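Local coordinates for enoyl-CoA hydratase, EchA12_1 (PDB 3QRE), which probably hydrates the double bond of enoyl-CoA thioesters in fatty acid metabolism, as a trimeric member of the crotonase-like enoyl-CoA hydratase/isomerase family, at residues Ala60-Tyr63 with Ala64-Arg68; Val243-Arg246 with Gln247-Asp251; Pro122-Phe125 with Val126-Arg130; Arg199-Ala203 with Glu204-Gln208. All blocks are in the same frame, centred on the assembly; numbering follows the deposited sequence.

Interaction 1. Residues Ala60-Tyr63 with Ala64-Arg68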
loop_
_atom_site.group_PDB
_atom_site.type_symbol
_atom_site.label_atom_id
_atom_site.label_comp_id
_atom_site.label_asym_id
_atom_site.label_seq_id
_atom_site.Cartn_x
_atom_site.Cartn_y
_atom_site.Cartn_z
ATOM N N ALA A 60 -29.607 6.130 -12.674
ATOM C CA ALA A 60 -30.002 6.033 -14.081
ATOM C C ALA A 60 -29.321 7.081 -14.976
ATOM O O ALA A 60 -28.954 6.800 -16.134
ATOM C CB ALA A 60 -31.529 6.080 -14.236
ATOM N N GLY A 61 -29.143 8.286 -14.445
ATOM C CA GLY A 61 -28.466 9.335 -15.215
ATOM C C GLY A 61 -27.015 8.942 -15.410
ATOM O O GLY A 61 -26.494 8.996 -16.520
ATOM N N PHE A 62 -26.382 8.520 -14.320
ATOM C CA PHE A 62 -24.993 8.082 -14.308
ATOM C C PHE A 62 -24.706 6.930 -15.294
ATOM O O PHE A 62 -23.775 7.020 -16.091
ATOM C CB PHE A 62 -24.590 7.674 -12.881
ATOM C CG PHE A 62 -23.131 7.285 -12.741
ATOM C CD1 PHE A 62 -22.111 8.197 -13.040
ATOM C CD2 PHE A 62 -22.775 6.020 -12.310
ATOM C CE1 PHE A 62 -20.751 7.843 -12.908
ATOM C CE2 PHE A 62 -21.411 5.658 -12.187
ATOM C CZ PHE A 62 -20.406 6.580 -12.477
ATOM N N TYR A 63 -25.510 5.866 -15.236
ATOM C CA TYR A 63 -25.349 4.723 -16.139
ATOM C C TYR A 63 -25.482 5.134 -17.584
ATOM O O TYR A 63 -24.645 4.748 -18.420
ATOM C CB TYR A 63 -26.339 3.611 -15.836
ATOM C CG TYR A 63 -26.193 3.062 -14.441
ATOM C CD1 TYR A 63 -24.938 3.070 -13.793
ATOM C CD2 TYR A 63 -27.286 2.520 -13.771
ATOM C CE1 TYR A 63 -24.777 2.561 -12.518
ATOM C CE2 TYR A 63 -27.149 2.022 -12.483
ATOM C CZ TYR A 63 -25.877 2.039 -11.857
ATOM O OH TYR A 63 -25.725 1.544 -10.575
ATOM N N ALA A 64 -26.495 5.952 -17.864
ATOM C CA ALA A 64 -26.792 6.353 -19.230
ATOM C C ALA A 64 -25.674 7.247 -19.740
ATOM O O ALA A 64 -25.247 7.112 -20.877
ATOM C CB ALA A 64 -28.181 7.058 -19.319
ATOM N N ALA A 65 -25.195 8.143 -18.878
ATOM C CA ALA A 65 -24.107 9.053 -19.227
ATOM C C ALA A 65 -22.811 8.290 -19.498
ATOM O O ALA A 65 -22.207 8.480 -20.549
ATOM C CB ALA A 65 -23.916 10.115 -18.144
ATOM N N ILE A 66 -22.410 7.412 -18.576
ATOM C CA ILE A 66 -21.260 6.498 -18.788
ATOM C C ILE A 66 -21.371 5.665 -20.070
ATOM O O ILE A 66 -20.424 5.608 -20.857
ATOM C CB ILE A 66 -21.033 5.522 -17.592
ATOM C CG1 ILE A 66 -20.540 6.260 -16.342
ATOM C CG2 ILE A 66 -20.076 4.390 -17.974
ATOM C CD1 ILE A 66 -19.168 6.911 -16.446
ATOM N N ASP A 67 -22.519 5.020 -20.278
ATOM C CA ASP A 67 -22.758 4.249 -21.506
ATOM C C ASP A 67 -22.529 5.093 -22.743
ATOM O O ASP A 67 -21.888 4.643 -23.695
ATOM C CB ASP A 67 -24.157 3.622 -21.530
ATOM C CG ASP A 67 -24.293 2.457 -20.537
ATOM O OD1 ASP A 67 -23.280 2.133 -19.858
ATOM O OD2 ASP A 67 -25.401 1.871 -20.440
ATOM N N ARG A 68 -23.012 6.326 -22.711
ATOM C CA ARG A 68 -22.867 7.229 -23.855
ATOM C C ARG A 68 -21.405 7.606 -24.147
ATOM O O ARG A 68 -20.954 7.522 -25.293
ATOM C CB ARG A 68 -23.759 8.464 -23.670
ATOM C CG ARG A 68 -23.635 9.491 -24.770
ATOM C CD ARG A 68 -24.506 10.696 -24.449
ATOM N NE ARG A 68 -24.293 11.804 -25.384
ATOM C CZ ARG A 68 -24.881 12.998 -25.270
ATOM N NH1 ARG A 68 -25.707 13.241 -24.249
ATOM N NH2 ARG A 68 -24.640 13.948 -26.165
#

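Interaction 2. Residues Val243-Arg246 with Gln247-Asp251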
loop_
_atom_site.group_PDB
_atom_site.type_symbol
_atom_site.label_atom_id
_atom_site.label_comp_id
_atom_site.label_asym_id
_atom_site.label_seq_id
_atom_site.Cartn_x
_atom_site.Cartn_y
_atom_site.Cartn_z
ATOM N N VAL A 243 -6.151 -1.495 -22.431
ATOM C CA VAL A 243 -5.188 -2.517 -22.070
ATOM C C VAL A 243 -4.665 -2.270 -20.669
ATOM O O VAL A 243 -4.595 -3.202 -19.829
ATOM C CB VAL A 243 -4.020 -2.519 -23.098
ATOM C CG1 VAL A 243 -2.750 -3.045 -22.511
ATOM C CG2 VAL A 243 -4.426 -3.320 -24.297
ATOM N N ILE A 244 -4.324 -1.010 -20.412
ATOM C CA ILE A 244 -3.837 -0.615 -19.097
ATOM C C ILE A 244 -4.872 -0.954 -18.014
ATOM O O ILE A 244 -4.529 -1.620 -17.026
ATOM C CB ILE A 244 -3.398 0.875 -19.078
ATOM C CG1 ILE A 244 -2.081 1.019 -19.851
ATOM C CG2 ILE A 244 -3.271 1.409 -17.636
ATOM C CD1 ILE A 244 -1.767 2.437 -20.317
ATOM N N LYS A 245 -6.129 -0.530 -18.203
ATOM C CA LYS A 245 -7.168 -0.805 -17.174
ATOM C C LYS A 245 -7.326 -2.319 -16.970
ATOM O O LYS A 245 -7.306 -2.799 -15.850
ATOM C CB LYS A 245 -8.522 -0.131 -17.488
ATOM C CG LYS A 245 -8.586 1.315 -17.048
ATOM C CD LYS A 245 -9.946 1.981 -17.321
ATOM C CE LYS A 245 -10.941 1.682 -16.189
ATOM N NZ LYS A 245 -12.024 2.698 -16.174
ATOM N N ARG A 246 -7.438 -3.062 -18.064
ATOM C CA ARG A 246 -7.549 -4.495 -17.979
ATOM C C ARG A 246 -6.303 -5.118 -17.327
ATOM O O ARG A 246 -6.419 -6.003 -16.472
ATOM C CB ARG A 246 -7.849 -5.057 -19.370
ATOM C CG ARG A 246 -7.886 -6.552 -19.475
ATOM C CD ARG A 246 -9.171 -7.174 -18.921
ATOM N NE ARG A 246 -9.062 -8.638 -18.905
ATOM C CZ ARG A 246 -9.747 -9.432 -18.081
ATOM N NH1 ARG A 246 -10.594 -8.911 -17.190
ATOM N NH2 ARG A 246 -9.584 -10.753 -18.146
ATOM N N GLN A 247 -5.113 -4.629 -17.670
ATOM C CA GLN A 247 -3.902 -5.205 -17.054
ATOM C C GLN A 247 -3.759 -4.900 -15.569
ATOM O O GLN A 247 -3.306 -5.767 -14.799
ATOM C CB GLN A 247 -2.611 -4.840 -17.803
ATOM C CG GLN A 247 -2.472 -5.494 -19.176
ATOM C CD GLN A 247 -2.505 -7.020 -19.136
ATOM O OE1 GLN A 247 -3.374 -7.649 -19.744
ATOM N NE2 GLN A 247 -1.560 -7.620 -18.422
ATOM N N VAL A 248 -4.135 -3.685 -15.167
ATOM C CA VAL A 248 -3.976 -3.267 -13.774
ATOM C C VAL A 248 -4.967 -3.981 -12.854
ATOM O O VAL A 248 -4.552 -4.599 -11.884
ATOM C CB VAL A 248 -3.992 -1.721 -13.608
ATOM C CG1 VAL A 248 -3.976 -1.308 -12.148
ATOM C CG2 VAL A 248 -2.778 -1.090 -14.340
ATOM N N TYR A 249 -6.259 -3.917 -13.166
ATOM C CA TYR A 249 -7.282 -4.577 -12.345
ATOM C C TYR A 249 -7.188 -6.108 -12.455
ATOM O O TYR A 249 -7.329 -6.824 -11.463
ATOM C CB TYR A 249 -8.686 -4.065 -12.715
ATOM C CG TYR A 249 -8.944 -2.623 -12.280
ATOM C CD1 TYR A 249 -9.140 -2.300 -10.929
ATOM C CD2 TYR A 249 -8.994 -1.575 -13.221
ATOM C CE1 TYR A 249 -9.382 -0.950 -10.511
ATOM C CE2 TYR A 249 -9.242 -0.259 -12.828
ATOM C CZ TYR A 249 -9.424 0.051 -11.464
ATOM O OH TYR A 249 -9.683 1.353 -11.078
ATOM N N GLY A 250 -6.927 -6.595 -13.667
ATOM C CA GLY A 250 -6.580 -7.996 -13.878
ATOM C C GLY A 250 -7.738 -8.949 -13.636
ATOM O O GLY A 250 -8.907 -8.633 -13.938
ATOM N N ASP A 251 -7.381 -10.118 -13.102
ATOM C CA ASP A 251 -8.318 -11.186 -12.754
ATOM C C ASP A 251 -9.249 -10.774 -11.611
ATOM O O ASP A 251 -10.295 -11.400 -11.412
ATOM C CB ASP A 251 -7.544 -12.458 -12.351
HETATM O O HOH W 1 -11.903 2.638 -12.856
#

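Interaction 3. Residues Pro122-Phe125 with Val126-Arg130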
loop_
_atom_site.group_PDB
_atom_site.type_symbol
_atom_site.label_atom_id
_atom_site.label_comp_id
_atom_site.label_asym_id
_atom_site.label_seq_id
_atom_site.Cartn_x
_atom_site.Cartn_y
_atom_site.Cartn_z
ATOM N N PRO A 122 -23.115 -3.794 -10.970
ATOM C CA PRO A 122 -22.208 -3.938 -9.803
ATOM C C PRO A 122 -21.469 -2.638 -9.399
ATOM O O PRO A 122 -21.227 -1.768 -10.225
ATOM C CB PRO A 122 -21.244 -5.070 -10.219
ATOM C CG PRO A 122 -21.297 -5.130 -11.717
ATOM C CD PRO A 122 -22.692 -4.619 -12.130
ATOM N N PRO A 123 -21.140 -2.494 -8.114
ATOM C CA PRO A 123 -20.463 -1.296 -7.584
ATOM C C PRO A 123 -19.217 -0.834 -8.385
ATOM O O PRO A 123 -18.956 0.389 -8.502
ATOM C CB PRO A 123 -20.030 -1.750 -6.184
ATOM C CG PRO A 123 -21.082 -2.825 -5.785
ATOM C CD PRO A 123 -21.407 -3.518 -7.070
ATOM N N HIS A 124 -18.491 -1.809 -8.948
ATOM C CA HIS A 124 -17.185 -1.569 -9.556
ATOM C C HIS A 124 -17.197 -1.587 -11.092
ATOM O O HIS A 124 -16.162 -1.786 -11.726
ATOM C CB HIS A 124 -16.198 -2.627 -9.060
ATOM C CG HIS A 124 -16.516 -3.998 -9.537
ATOM N ND1 HIS A 124 -17.803 -4.494 -9.548
ATOM C CD2 HIS A 124 -15.724 -4.991 -10.010
ATOM C CE1 HIS A 124 -17.793 -5.736 -9.999
ATOM N NE2 HIS A 124 -16.547 -6.061 -10.295
ATOM N N PHE A 125 -18.361 -1.376 -11.690
ATOM C CA PHE A 125 -18.459 -1.501 -13.141
ATOM C C PHE A 125 -17.587 -0.464 -13.887
ATOM O O PHE A 125 -17.097 -0.725 -14.979
ATOM C CB PHE A 125 -19.933 -1.450 -13.591
ATOM C CG PHE A 125 -20.374 -0.105 -14.035
ATOM C CD1 PHE A 125 -20.429 0.205 -15.406
ATOM C CD2 PHE A 125 -20.728 0.852 -13.109
ATOM C CE1 PHE A 125 -20.823 1.478 -15.834
ATOM C CE2 PHE A 125 -21.134 2.110 -13.520
ATOM C CZ PHE A 125 -21.167 2.435 -14.896
ATOM N N VAL A 126 -17.374 0.697 -13.277
ATOM C CA VAL A 126 -16.430 1.699 -13.814
ATOM C C VAL A 126 -15.012 1.154 -14.043
ATOM O O VAL A 126 -14.322 1.555 -15.016
ATOM C CB VAL A 126 -16.456 2.990 -12.972
ATOM C CG1 VAL A 126 -15.234 3.808 -13.174
ATOM C CG2 VAL A 126 -17.690 3.821 -13.339
ATOM N N THR A 127 -14.591 0.219 -13.189
ATOM C CA THR A 127 -13.290 -0.412 -13.348
ATOM C C THR A 127 -13.219 -1.313 -14.568
ATOM O O THR A 127 -12.137 -1.701 -14.970
ATOM C CB THR A 127 -12.840 -1.240 -12.109
ATOM O OG1 THR A 127 -13.524 -2.501 -12.087
ATOM C CG2 THR A 127 -13.054 -0.488 -10.783
ATOM N N MET A 128 -14.351 -1.660 -15.165
ATOM C CA MET A 128 -14.337 -2.597 -16.305
ATOM C C MET A 128 -14.569 -1.887 -17.638
ATOM O O MET A 128 -14.732 -2.533 -18.671
ATOM C CB MET A 128 -15.373 -3.709 -16.082
ATOM C CG MET A 128 -15.058 -4.532 -14.832
ATOM S SD MET A 128 -16.163 -5.920 -14.479
ATOM C CE MET A 128 -17.728 -5.151 -14.064
ATOM N N LEU A 129 -14.608 -0.553 -17.602
ATOM C CA LEU A 129 -14.755 0.232 -18.809
ATOM C C LEU A 129 -13.447 0.183 -19.592
ATOM O O LEU A 129 -12.367 0.004 -19.017
ATOM C CB LEU A 129 -15.098 1.703 -18.493
ATOM C CG LEU A 129 -16.418 2.042 -17.777
ATOM C CD1 LEU A 129 -16.542 3.529 -17.546
ATOM C CD2 LEU A 129 -17.661 1.470 -18.531
ATOM N N ARG A 130 -13.564 0.347 -20.904
ATOM C CA ARG A 130 -12.425 0.578 -21.767
ATOM C C ARG A 130 -11.759 1.944 -21.532
ATOM O O ARG A 130 -10.612 2.149 -21.925
ATOM C CB ARG A 130 -12.879 0.471 -23.230
ATOM C CG ARG A 130 -13.094 -0.975 -23.736
ATOM C CD ARG A 130 -13.546 -1.007 -25.231
ATOM N NE ARG A 130 -14.935 -0.565 -25.386
ATOM C CZ ARG A 130 -15.311 0.666 -25.766
ATOM N NH1 ARG A 130 -14.402 1.608 -26.058
ATOM N NH2 ARG A 130 -16.608 0.958 -25.873
HETATM O O HOH W 2 -18.250 1.860 -10.536
#

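Interaction 4. Residues Arg199-Ala203 with Glu204-Gln208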
loop_
_atom_site.group_PDB
_atom_site.type_symbol
_atom_site.label_atom_id
_atom_site.label_comp_id
_atom_site.label_asym_id
_atom_site.label_seq_id
_atom_site.Cartn_x
_atom_site.Cartn_y
_atom_site.Cartn_z
ATOM N N ARG A 199 -15.110 7.766 10.772
ATOM C CA ARG A 199 -14.656 9.137 11.022
ATOM C C ARG A 199 -14.565 9.971 9.750
ATOM O O ARG A 199 -14.463 9.435 8.650
ATOM C CB ARG A 199 -13.313 9.161 11.776
ATOM C CG ARG A 199 -12.111 8.693 10.955
ATOM C CD ARG A 199 -10.897 8.448 11.867
ATOM N NE ARG A 199 -9.746 7.908 11.129
ATOM C CZ ARG A 199 -8.905 8.636 10.387
ATOM N NH1 ARG A 199 -9.076 9.957 10.251
ATOM N NH2 ARG A 199 -7.890 8.045 9.764
ATOM N N THR A 200 -14.572 11.285 9.936
ATOM C CA THR A 200 -14.463 12.253 8.863
ATOM C C THR A 200 -12.989 12.566 8.672
ATOM O O THR A 200 -12.247 12.797 9.634
ATOM C CB THR A 200 -15.312 13.542 9.205
ATOM O OG1 THR A 200 -16.725 13.258 9.055
ATOM C CG2 THR A 200 -14.961 14.694 8.314
ATOM N N PHE A 201 -12.543 12.507 7.430
ATOM C CA PHE A 201 -11.187 12.961 7.084
ATOM C C PHE A 201 -11.262 13.874 5.876
ATOM O O PHE A 201 -12.169 13.755 5.031
ATOM C CB PHE A 201 -10.213 11.794 6.847
ATOM C CG PHE A 201 -10.692 10.797 5.838
ATOM C CD1 PHE A 201 -10.136 10.763 4.560
ATOM C CD2 PHE A 201 -11.706 9.890 6.162
ATOM C CE1 PHE A 201 -10.573 9.817 3.624
ATOM C CE2 PHE A 201 -12.155 8.966 5.244
ATOM C CZ PHE A 201 -11.593 8.921 3.966
ATOM N N LEU A 202 -10.321 14.803 5.823
ATOM C CA LEU A 202 -10.323 15.815 4.780
ATOM C C LEU A 202 -9.443 15.364 3.598
ATOM O O LEU A 202 -8.668 14.386 3.715
ATOM C CB LEU A 202 -9.820 17.134 5.362
ATOM C CG LEU A 202 -10.760 18.089 6.124
ATOM C CD1 LEU A 202 -12.053 17.445 6.615
ATOM C CD2 LEU A 202 -10.002 18.718 7.305
ATOM N N ALA A 203 -9.578 16.080 2.479
ATOM C CA ALA A 203 -8.782 15.849 1.261
ATOM C C ALA A 203 -7.296 15.601 1.535
ATOM O O ALA A 203 -6.681 14.738 0.901
ATOM C CB ALA A 203 -8.942 17.027 0.272
ATOM N N GLU A 204 -6.727 16.348 2.473
ATOM C CA GLU A 204 -5.293 16.280 2.717
ATOM C C GLU A 204 -4.877 14.933 3.363
ATOM O O GLU A 204 -3.872 14.329 2.960
ATOM C CB GLU A 204 -4.814 17.517 3.524
ATOM C CG GLU A 204 -4.864 18.882 2.707
ATOM C CD GLU A 204 -6.274 19.644 2.608
ATOM O OE1 GLU A 204 -7.322 19.270 3.230
ATOM O OE2 GLU A 204 -6.297 20.667 1.864
ATOM N N GLU A 205 -5.652 14.472 4.346
ATOM C CA GLU A 205 -5.449 13.158 4.932
ATOM C C GLU A 205 -5.704 12.082 3.871
ATOM O O GLU A 205 -4.919 11.145 3.722
ATOM C CB GLU A 205 -6.305 12.942 6.188
ATOM C CG GLU A 205 -5.874 11.713 6.965
ATOM C CD GLU A 205 -6.686 11.410 8.220
ATOM O OE1 GLU A 205 -6.485 10.309 8.771
ATOM O OE2 GLU A 205 -7.489 12.254 8.678
ATOM N N ALA A 206 -6.763 12.251 3.090
ATOM C CA ALA A 206 -7.048 11.307 2.011
ATOM C C ALA A 206 -5.873 11.107 1.074
ATOM O O ALA A 206 -5.626 9.975 0.671
ATOM C CB ALA A 206 -8.348 11.683 1.222
ATOM N N ALA A 207 -5.168 12.196 0.727
ATOM C CA ALA A 207 -3.959 12.141 -0.098
ATOM C C ALA A 207 -2.805 11.393 0.588
ATOM O O ALA A 207 -2.167 10.529 -0.035
ATOM C CB ALA A 207 -3.511 13.578 -0.541
ATOM N N GLN A 208 -2.537 11.718 1.858
ATOM C CA GLN A 208 -1.540 10.994 2.677
ATOM C C GLN A 208 -1.775 9.471 2.663
ATOM O O GLN A 208 -0.829 8.690 2.528
ATOM C CB GLN A 208 -1.531 11.513 4.130
ATOM C CG GLN A 208 -0.628 12.728 4.378
ATOM C CD GLN A 208 -0.845 13.426 5.757
ATOM O OE1 GLN A 208 -1.957 13.876 6.090
ATOM N NE2 GLN A 208 0.240 13.553 6.533
HETATM O O HOH W 3 -8.301 14.774 8.068
#

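Interaction 1. Residues Ala60-Tyr63 with Ala64-Arg68
F62 and I66, one helical turn apart on helix 56-71, stand next to each other with their ends on the same side. This helix is the crossover of a beta-alpha-beta unit of the crotonase fold, linking strand 40-45 to strand 77-82, and the pair is part of its buried side. I66 can be followed outward from its backbone. CB sits 3.5 Å from O of F62, the carbonyl that also receives the N-H of I66 in a nearly straight helical bond (N to O 2.9 Å, 172°). CG1, lying anti to the carbonyl carbon of I66 (chi1 -69°), passes over one face of the F62 ring, displaced toward its rim: a CH-pi contact with CG1 4.0 Å from the ring centroid of F62. CD1 continues across CE1 and CZ of that ring, while the CG2 branch turns to F125 and L129. A flat ring and a branched aliphatic chain suit this side, where F62 also meets L80 and I66 meets I43 and I78. A65, small enough to sit close to the sheet, touches V31, Y33 and I43. D67 belongs to the more polar flank, its carboxylate held by a salt bridge to R121. Its N-H closes the next turn on the carbonyl of Y63, with D67 N 2.8 Å from Y63 O.

Interaction 2. Residues Val243-Arg246 with Gln247-Asp251
V243 and Q247 are neighbours along one flank of the last turns of helix 238-249, as are I244 and V248 along another, each pair four residues apart. The backbone supplies the hydrogen bonds. V248 N reaches I244 O at 2.8 Å and Y249 N reaches K245 O at 3.1 Å. The Y249 ring also turns its edge to K245 O, with CD2 3.4 Å from that oxygen. The final bond, G250 N to R246 O at 2.9 Å, is more bent, at 138°. G250 then leaves the helix with phi 69°, a positive value that glycine adopts easily because it has no CB.

Two apolar contacts follow: I244 CG2 lies 4.2 Å from V248 CG2, and V243 CG1 meets the aliphatic CG of Q247 at 4.1 Å. Q247 places that CG anti to its own carbonyl carbon (chi1 -69°), which brings it back over the V243 carbonyl, before the chain bends toward its amide.

The polar ends of K245 and Y249 share a water, 3.1 Å from Y249 OH and bound only weakly by K245 NZ. The stronger partners of the buried ammonium are the D153 carboxylate, in a salt bridge, and the carbonyls of V126 and K131; these oxygens probably stabilise its charge.

Y249 meets W188 of the second subunit edge-to-face, and V248 packs on the same tryptophan. The arrangement is that of a helix C-terminus closed by a glycine with positive phi, here built into the subunit interface of a crotonase-family trimer.

Interaction 3. Residues Pro122-Phe125 with Val126-Arg130
F125 and V126, neighbours in the chain, form the apolar centre of this turn: CG2 of V126 stands over one face of the F125 ring, 4.2 Å from its centroid, in a CH-pi contact. With chi1 at 97°, away from the usual staggered values, F125 brings its ring face over the backbone N of V126. L129 adds its CD2 obliquely, 4.2 Å from F125 CE1.

Beyond this centre, M128 folds back along the turn. Bending at its last torsion (chi3 -67°) carries the methyl CE over one face of the H124 imidazole, 4.3 Å from the ring centroid, and close to P122 CG and F125 CB. A flexible thioether suits this place, since one methyl can touch a proline, a phenylalanine and a histidine.

The polar edge gathers on the H124 carbonyl, which takes two bonds. T127 OG1 donates to H124 O at 2.8 Å, in the carbonyl plane, whereas T127 N reaches the same oxygen at 2.9 Å from well above that plane. A threonine can tie its hydroxyl and amide to one acceptor. M128 N follows with a bond to F125 O at 2.9 Å, the i to i+3 spacing of a 3-10 turn, which here grows out of the type I beta turn P122-F125. A water accepts from V126 N and donates to P123 O.

F125 lies against F62 and L129 against E70. H124 stacks on F176, meets W180 edge-to-face and touches M151, while T127 and L129 reach Y249 and K245, wedging the turn among helices 56-71, 144-151, 178-185 and 238-249, ahead of strand 133-137.

Interaction 4. Residues Arg199-Ala203 with Glu204-Gln208
The axes of strand 200-202 and helical segment 204-208 run at 84° to each other and come within 6.3 Å, with L202 at the N-cap position. The chain passes here from an edge strand of the smaller sheet of the crotonase fold into a helix. In the first turn, A206 N binds L202 O in a nearly straight bond of 2.9 Å.

R199 and E205 bridge the junction from opposite directions. The guanidinium uses NH1 and NH2 together on one oxygen: E205 OE1 lies 2.8 Å from R199 NH2 and 3.0 Å from R199 NH1. Both nitrogens come from the syn side and the same face of the carboxylate, the two planes being 22° apart. E205 reaches out because its chain is extended, CG anti to the backbone N (chi1 -167°). D193 makes a second salt bridge to R199 NH2; the two carboxylates probably offset the closeness of R199 NE to the ammonium of K213 of the third subunit.

F201, against F163 of the neighbouring strand, turns its ring edge to the small methyl of A206, with CE1 3.8 Å from A206 CB. A water donates to E205 OE2 at 2.7 Å and accepts from L202 N.

Interactions 1, 2 and 3 form a connected group, while interaction 4 lies apart. The turn of interaction 3 sits between the two helices: its centre is about 12 Å from that of interaction 1 and about 11 Å from that of interaction 2. On one side Y63 CE1 packs 3.8 Å from F125 CE2; on the other, K245 CE packs 3.8 Å from T127 O. Interactions 1 and 2 do not touch, their nearest atoms being about 8 Å apart. Segment 199-208 is across the chain centre from interactions 1 and 3, about 17 Å from interaction 3 at the nearest atoms. Interactions 2 and 4 approach the second and third subunits respectively, and the V243 side chain is about 9 Å from a bound potassium ion.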